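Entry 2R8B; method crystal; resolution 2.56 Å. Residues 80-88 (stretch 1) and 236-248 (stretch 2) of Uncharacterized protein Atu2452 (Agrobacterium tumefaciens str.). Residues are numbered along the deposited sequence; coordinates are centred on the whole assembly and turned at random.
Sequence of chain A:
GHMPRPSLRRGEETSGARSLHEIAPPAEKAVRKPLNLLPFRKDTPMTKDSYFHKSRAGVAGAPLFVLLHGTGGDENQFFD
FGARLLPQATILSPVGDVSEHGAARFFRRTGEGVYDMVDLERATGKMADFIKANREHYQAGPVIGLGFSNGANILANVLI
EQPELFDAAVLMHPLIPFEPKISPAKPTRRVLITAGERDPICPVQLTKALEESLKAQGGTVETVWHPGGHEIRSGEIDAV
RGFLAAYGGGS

Stretch 1 (80-88) DFGARLLPQ
Stretch 2 (236-248) EIDAVRGFLAAYG

How are the two backbones laid against each other? Stretch 1 carries the last turns of a weakly bonded helix, about 80-85, which begins earlier in the chain and is kinked at 80 and 81, where N lacks its bond to the turn before; it then leaves the helix at L86 (-127/90) for loop. Stretch 2 enters already helical, having begun earlier in the chain, stays so through F243, and closes with loop or turn through G248. The helix axes run in broadly the same direction, crossing at -42°, and come no nearer than 11.6 Å, so side chains must fill the gap. The CA atoms converge along the pair: F81 CA to I237 CA is 10.1 Å, L85 CA to R241 CA 7.2 Å, and L86 CA to G248 CA 5.9 Å. No hydrogen bond crosses between the stretches, and the 402 Å² buried is van der Waals packing, side chain on side chain at F81 and L85, and largely side chain on backbone at L86 and P87.

What does F81 contribute at the widest of these three pairs? With phi/psi of -50/-52, its CA-to-CB bond points sideways, but the t rotamer (chi2 63°) brings the ring nearer to stretch 2. The ring edge meets I237, CE1 lying 4.0 Å from I237 CG2, while I237 itself is m,t. One turn of helix separates F81 from L85, and the bond from L85 N to F81 O, 3.2 Å, is weak.

How does L85 use the closer approach? Its CA-to-CB bond points toward stretch 2, and chi1 of -87° with chi2 of 164° spreads its methyls over three residues spanning about one helical turn. CD1 sits 4.0 Å from CG1 of V240 (chi1 t) and 4.1 Å from CD1 of L244 (m,t), a purely hydrophobic cluster. CD2 packs 3.6 Å from R241 CG, using the aliphatic part of the arginine. The charged end of R241 is engaged within its own helix: NH2 lies 2.6 Å from D238 OD1, a salt bridge with a weak hydrogen bond. Chi1 of R241 is -96°, between wells, followed by t and m.

Why does the chain beyond the helix still hold contact? L86 turns to phi/psi -127/90, yet its CA-to-CB bond points toward stretch 2; the side chain is m,t and the residue is buried. CD2 lies 3.8 Å from L244 O, 4.2 Å from Y247 CB and 3.1 Å from G248 C, the last a tight approach. Y247 N bonds L244 O at 3.0 Å. At phi 116°, a CB on G248 would be jammed against the carbonyl O of Y247, which by itself calls for glycine. P87, at -57/-21 with a C-gamma exo ring, adds a marginal contact, CD to G248 C at 4.0 Å, before Q88 leaves the interface.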

ATOM      1  N   ASP A  80       3.802  13.937   4.415  1.00 58.65           N
ATOM      2  CA  ASP A  80       3.165  15.209   4.029  1.00 59.39           C
ATOM      3  C   ASP A  80       2.632  15.082   2.640  1.00 59.52           C
ATOM      4  O   ASP A  80       1.657  15.738   2.278  1.00 59.53           O
ATOM      5  CB  ASP A  80       4.067  16.433   4.169  1.00 59.87           C
ATOM      6  CG  ASP A  80       5.185  16.202   5.133  1.00 60.97           C
ATOM      7  OD1 ASP A  80       5.434  17.072   5.986  1.00 55.64           O
ATOM      8  OD2 ASP A  80       5.803  15.106   5.021  1.00 65.94           O
ATOM      9  N   PHE A  81       3.248  14.200   1.870  1.00 59.99           N
ATOM     10  CA  PHE A  81       2.735  13.898   0.552  1.00 60.48           C
ATOM     11  C   PHE A  81       1.240  13.580   0.584  1.00 60.84           C
ATOM     12  O   PHE A  81       0.450  14.163  -0.169  1.00 61.04           O
ATOM     13  CB  PHE A  81       3.479  12.738  -0.051  1.00 60.11           C
ATOM     14  CG  PHE A  81       2.996  12.398  -1.405  1.00 61.59           C
ATOM     15  CD1 PHE A  81       3.108  13.322  -2.446  1.00 62.93           C
ATOM     16  CD2 PHE A  81       2.406  11.169  -1.664  1.00 62.36           C
ATOM     17  CE1 PHE A  81       2.668  13.010  -3.735  1.00 62.30           C
ATOM     18  CE2 PHE A  81       1.975  10.843  -2.970  1.00 61.13           C
ATOM     19  CZ  PHE A  81       2.096  11.769  -3.992  1.00 60.66           C
ATOM     20  N   GLY A  82       0.875  12.649   1.465  1.00 61.29           N
ATOM     21  CA  GLY A  82      -0.517  12.322   1.764  1.00 61.88           C
ATOM     22  C   GLY A  82      -1.280  13.243   2.731  1.00 62.39           C
ATOM     23  O   GLY A  82      -2.483  13.121   2.874  1.00 62.61           O
ATOM     24  N   ALA A  83      -0.619  14.162   3.413  1.00 62.58           N
ATOM     25  CA  ALA A  83      -1.387  15.155   4.169  1.00 63.52           C
ATOM     26  C   ALA A  83      -1.980  16.151   3.181  1.00 63.74           C
ATOM     27  O   ALA A  83      -3.171  16.518   3.254  1.00 63.44           O
ATOM     28  CB  ALA A  83      -0.513  15.865   5.231  1.00 63.22           C
ATOM     29  N   ARG A  84      -1.101  16.559   2.266  1.00 64.50           N
ATOM     30  CA  ARG A  84      -1.398  17.378   1.104  1.00 65.50           C
ATOM     31  C   ARG A  84      -2.483  16.687   0.264  1.00 64.67           C
ATOM     32  O   ARG A  84      -3.349  17.343  -0.268  1.00 64.50           O
ATOM     33  CB  ARG A  84      -0.116  17.534   0.267  1.00 65.78           C
ATOM     34  CG  ARG A  84       0.312  18.961  -0.188  1.00 67.31           C
ATOM     35  CD  ARG A  84       1.198  18.879  -1.515  1.00 68.17           C
ATOM     36  NE  ARG A  84       2.532  18.270  -1.331  1.00 70.94           N
ATOM     37  CZ  ARG A  84       2.857  17.011  -1.630  1.00 72.16           C
ATOM     38  NH1 ARG A  84       1.954  16.180  -2.151  1.00 75.17           N
ATOM     39  NH2 ARG A  84       4.093  16.577  -1.410  1.00 70.97           N
ATOM     40  N   LEU A  85      -2.460  15.367   0.155  1.00 64.08           N
ATOM     41  CA  LEU A  85      -3.443  14.742  -0.709  1.00 64.03           C
ATOM     42  C   LEU A  85      -4.869  14.683  -0.174  1.00 64.11           C
ATOM     43  O   LEU A  85      -5.812  14.859  -0.926  1.00 64.57           O
ATOM     44  CB  LEU A  85      -3.010  13.346  -1.117  1.00 64.08           C
ATOM     45  CG  LEU A  85      -2.142  13.383  -2.355  1.00 64.26           C
ATOM     46  CD1 LEU A  85      -1.406  12.063  -2.532  1.00 63.10           C
ATOM     47  CD2 LEU A  85      -3.024  13.708  -3.531  1.00 63.70           C
ATOM     48  N   LEU A  86      -5.040  14.364   1.101  1.00 63.80           N
ATOM     49  CA  LEU A  86      -6.375  14.245   1.654  1.00 63.22           C
ATOM     50  C   LEU A  86      -6.422  15.142   2.877  1.00 63.71           C
ATOM     51  O   LEU A  86      -6.114  14.751   4.022  1.00 63.92           O
ATOM     52  CB  LEU A  86      -6.772  12.787   1.894  1.00 62.87           C
ATOM     53  CG  LEU A  86      -7.149  12.058   0.589  1.00 61.51           C
ATOM     54  CD1 LEU A  86      -7.116  10.552   0.749  1.00 60.03           C
ATOM     55  CD2 LEU A  86      -8.492  12.516   0.016  1.00 59.91           C
ATOM     56  N   PRO A  87      -6.807  16.382   2.616  1.00 63.56           N
ATOM     57  CA  PRO A  87      -6.471  17.491   3.466  1.00 63.40           C
ATOM     58  C   PRO A  87      -6.971  17.194   4.862  1.00 63.10           C
ATOM     59  O   PRO A  87      -6.502  17.788   5.841  1.00 63.87           O
ATOM     60  CB  PRO A  87      -7.270  18.650   2.848  1.00 63.69           C
ATOM     61  CG  PRO A  87      -7.507  18.237   1.415  1.00 64.19           C
ATOM     62  CD  PRO A  87      -7.673  16.760   1.484  1.00 63.65           C
ATOM     63  N   GLN A  88      -7.934  16.288   4.964  1.00 62.25           N
ATOM     64  CA  GLN A  88      -8.575  16.086   6.245  1.00 61.35           C
ATOM     65  C   GLN A  88      -8.802  14.639   6.598  1.00 60.71           C
ATOM     66  O   GLN A  88      -9.582  14.318   7.502  1.00 60.86           O
ATOM     67  CB  GLN A  88      -9.839  16.923   6.363  1.00 61.47           C
ATOM     68  CG  GLN A  88     -11.012  16.638   5.398  1.00 60.62           C
ATOM     69  CD  GLN A  88     -12.285  17.326   6.008  1.00 61.98           C
ATOM     70  OE1 GLN A  88     -12.872  18.244   5.394  1.00 63.82           O
ATOM     71  NE2 GLN A  88     -12.672  16.923   7.252  1.00 60.47           N
ATOM     72  N   GLU A 236       2.807   9.619 -12.827  1.00 51.04           N
ATOM     73  CA  GLU A 236       2.212   8.743 -11.761  1.00 52.56           C
ATOM     74  C   GLU A 236       1.552   9.588 -10.669  1.00 52.49           C
ATOM     75  O   GLU A 236       0.488   9.250 -10.157  1.00 53.02           O
ATOM     76  CB  GLU A 236       3.239   7.841 -11.047  1.00 51.71           C
ATOM     77  CG  GLU A 236       4.290   7.169 -11.903  1.00 53.59           C
ATOM     78  CD  GLU A 236       4.964   5.952 -11.243  1.00 54.51           C
ATOM     79  OE1 GLU A 236       6.121   5.635 -11.625  1.00 57.94           O
ATOM     80  OE2 GLU A 236       4.355   5.297 -10.367  1.00 56.75           O
ATOM     81  N   ILE A 237       2.203  10.684 -10.299  1.00 52.51           N
ATOM     82  CA  ILE A 237       1.692  11.471  -9.215  1.00 52.34           C
ATOM     83  C   ILE A 237       0.397  12.098  -9.671  1.00 52.79           C
ATOM     84  O   ILE A 237      -0.536  12.184  -8.884  1.00 53.62           O
ATOM     85  CB  ILE A 237       2.703  12.503  -8.691  1.00 52.38           C
ATOM     86  CG1 ILE A 237       3.894  11.768  -8.068  1.00 50.30           C
ATOM     87  CG2 ILE A 237       2.039  13.452  -7.640  1.00 50.63           C
ATOM     88  CD1 ILE A 237       5.127  12.659  -7.841  1.00 49.26           C
ATOM     89  N   ASP A 238       0.318  12.465 -10.946  1.00 52.31           N
ATOM     90  CA  ASP A 238      -0.920  12.995 -11.498  1.00 52.64           C
ATOM     91  C   ASP A 238      -2.062  12.038 -11.346  1.00 52.20           C
ATOM     92  O   ASP A 238      -3.084  12.356 -10.752  1.00 52.74           O
ATOM     93  CB  ASP A 238      -0.735  13.341 -12.958  1.00 52.47           C
ATOM     94  CG  ASP A 238       0.133  14.547 -13.126  1.00 55.06           C
ATOM     95  OD1 ASP A 238       0.421  15.245 -12.115  1.00 58.40           O
ATOM     96  OD2 ASP A 238       0.535  14.812 -14.265  1.00 59.23           O
ATOM     97  N   ALA A 239      -1.862  10.845 -11.857  1.00 52.12           N
ATOM     98  CA  ALA A 239      -2.873   9.813 -11.782  1.00 52.17           C
ATOM     99  C   ALA A 239      -3.272   9.559 -10.316  1.00 51.79           C
ATOM    100  O   ALA A 239      -4.442   9.280 -10.041  1.00 51.36           O
ATOM    101  CB  ALA A 239      -2.372   8.534 -12.481  1.00 50.68           C
ATOM    102  N   VAL A 240      -2.311   9.678  -9.388  1.00 51.76           N
ATOM    103  CA  VAL A 240      -2.622   9.534  -7.977  1.00 52.20           C
ATOM    104  C   VAL A 240      -3.596  10.631  -7.570  1.00 52.59           C
ATOM    105  O   VAL A 240      -4.615  10.373  -6.969  1.00 52.98           O
ATOM    106  CB  VAL A 240      -1.392   9.595  -7.102  1.00 52.16           C
ATOM    107  CG1 VAL A 240      -1.811   9.622  -5.643  1.00 52.55           C
ATOM    108  CG2 VAL A 240      -0.527   8.378  -7.321  1.00 52.52           C
ATOM    109  N   ARG A 241      -3.289  11.853  -7.953  1.00 52.99           N
ATOM    110  CA  ARG A 241      -4.126  12.984  -7.613  1.00 53.95           C
ATOM    111  C   ARG A 241      -5.519  12.887  -8.195  1.00 54.27           C
ATOM    112  O   ARG A 241      -6.495  13.107  -7.487  1.00 54.74           O
ATOM    113  CB  ARG A 241      -3.481  14.279  -8.038  1.00 53.28           C
ATOM    114  CG  ARG A 241      -2.754  14.919  -6.958  1.00 54.66           C
ATOM    115  CD  ARG A 241      -2.616  16.378  -7.319  1.00 59.74           C
ATOM    116  NE  ARG A 241      -1.866  16.401  -8.559  1.00 63.17           N
ATOM    117  CZ  ARG A 241      -0.544  16.507  -8.617  1.00 64.58           C
ATOM    118  NH1 ARG A 241       0.146  16.676  -7.485  1.00 63.80           N
ATOM    119  NH2 ARG A 241       0.075  16.463  -9.801  1.00 63.46           N
ATOM    120  N   GLY A 242      -5.616  12.592  -9.487  1.00 54.43           N
ATOM    121  CA  GLY A 242      -6.913  12.318 -10.105  1.00 54.54           C
ATOM    122  C   GLY A 242      -7.662  11.158  -9.441  1.00 54.68           C
ATOM    123  O   GLY A 242      -8.881  11.240  -9.258  1.00 55.14           O
ATOM    124  N   PHE A 243      -6.944  10.104  -9.041  1.00 54.19           N
ATOM    125  CA  PHE A 243      -7.576   8.906  -8.482  1.00 53.95           C
ATOM    126  C   PHE A 243      -8.203   9.160  -7.106  1.00 54.39           C
ATOM    127  O   PHE A 243      -9.381   8.888  -6.903  1.00 54.91           O
ATOM    128  CB  PHE A 243      -6.579   7.732  -8.464  1.00 53.70           C
ATOM    129  CG  PHE A 243      -7.097   6.476  -7.798  1.00 51.41           C
ATOM    130  CD1 PHE A 243      -7.847   5.550  -8.513  1.00 48.79           C
ATOM    131  CD2 PHE A 243      -6.801   6.213  -6.447  1.00 49.88           C
ATOM    132  CE1 PHE A 243      -8.309   4.372  -7.893  1.00 49.37           C
ATOM    133  CE2 PHE A 243      -7.248   5.029  -5.791  1.00 48.78           C
ATOM    134  CZ  PHE A 243      -8.021   4.116  -6.502  1.00 49.90           C
ATOM    135  N   LEU A 244      -7.440   9.726  -6.180  1.00 54.73           N
ATOM    136  CA  LEU A 244      -7.930   9.992  -4.829  1.00 54.57           C
ATOM    137  C   LEU A 244      -8.820  11.197  -4.692  1.00 55.34           C
ATOM    138  O   LEU A 244      -9.326  11.467  -3.589  1.00 55.60           O
ATOM    139  CB  LEU A 244      -6.765  10.180  -3.877  1.00 54.15           C
ATOM    140  CG  LEU A 244      -5.808   9.002  -3.717  1.00 54.35           C
ATOM    141  CD1 LEU A 244      -4.598   9.522  -3.021  1.00 54.55           C
ATOM    142  CD2 LEU A 244      -6.393   7.794  -2.979  1.00 52.74           C
ATOM    143  N   ALA A 245      -9.013  11.945  -5.777  1.00 56.25           N
ATOM    144  CA  ALA A 245      -9.871  13.153  -5.721  1.00 56.81           C
ATOM    145  C   ALA A 245     -11.308  12.760  -5.416  1.00 57.50           C
ATOM    146  O   ALA A 245     -12.040  13.537  -4.862  1.00 58.99           O
ATOM    147  CB  ALA A 245      -9.788  13.987  -7.007  1.00 55.73           C
ATOM    148  N   ALA A 246     -11.695  11.534  -5.734  1.00 58.89           N
ATOM    149  CA  ALA A 246     -13.031  11.029  -5.419  1.00 59.54           C
ATOM    150  C   ALA A 246     -13.266  10.923  -3.926  1.00 59.96           C
ATOM    151  O   ALA A 246     -14.401  10.804  -3.505  1.00 59.89           O
ATOM    152  CB  ALA A 246     -13.267   9.647  -6.078  1.00 59.43           C
ATOM    153  N   TYR A 247     -12.199  10.948  -3.132  1.00 60.99           N
ATOM    154  CA  TYR A 247     -12.301  10.653  -1.697  1.00 62.00           C
ATOM    155  C   TYR A 247     -12.259  11.920  -0.827  1.00 63.33           C
ATOM    156  O   TYR A 247     -12.536  11.863   0.390  1.00 63.49           O
ATOM    157  CB  TYR A 247     -11.260   9.589  -1.278  1.00 61.10           C
ATOM    158  CG  TYR A 247     -11.553   8.228  -1.906  1.00 62.10           C
ATOM    159  CD1 TYR A 247     -12.462   7.348  -1.312  1.00 62.90           C
ATOM    160  CD2 TYR A 247     -10.956   7.828  -3.123  1.00 62.69           C
ATOM    161  CE1 TYR A 247     -12.765   6.096  -1.900  1.00 62.11           C
ATOM    162  CE2 TYR A 247     -11.250   6.569  -3.714  1.00 61.16           C
ATOM    163  CZ  TYR A 247     -12.160   5.710  -3.102  1.00 61.44           C
ATOM    164  OH  TYR A 247     -12.499   4.477  -3.658  1.00 59.04           O
ATOM    165  N   GLY A 248     -11.962  13.065  -1.459  1.00 64.82           N
ATOM    166  CA  GLY A 248     -11.768  14.339  -0.733  1.00 65.86           C
ATOM    167  C   GLY A 248     -10.349  14.889  -0.844  1.00 66.79           C
ATOM    168  O   GLY A 248      -9.981  15.544  -1.840  1.00 67.25           O
TER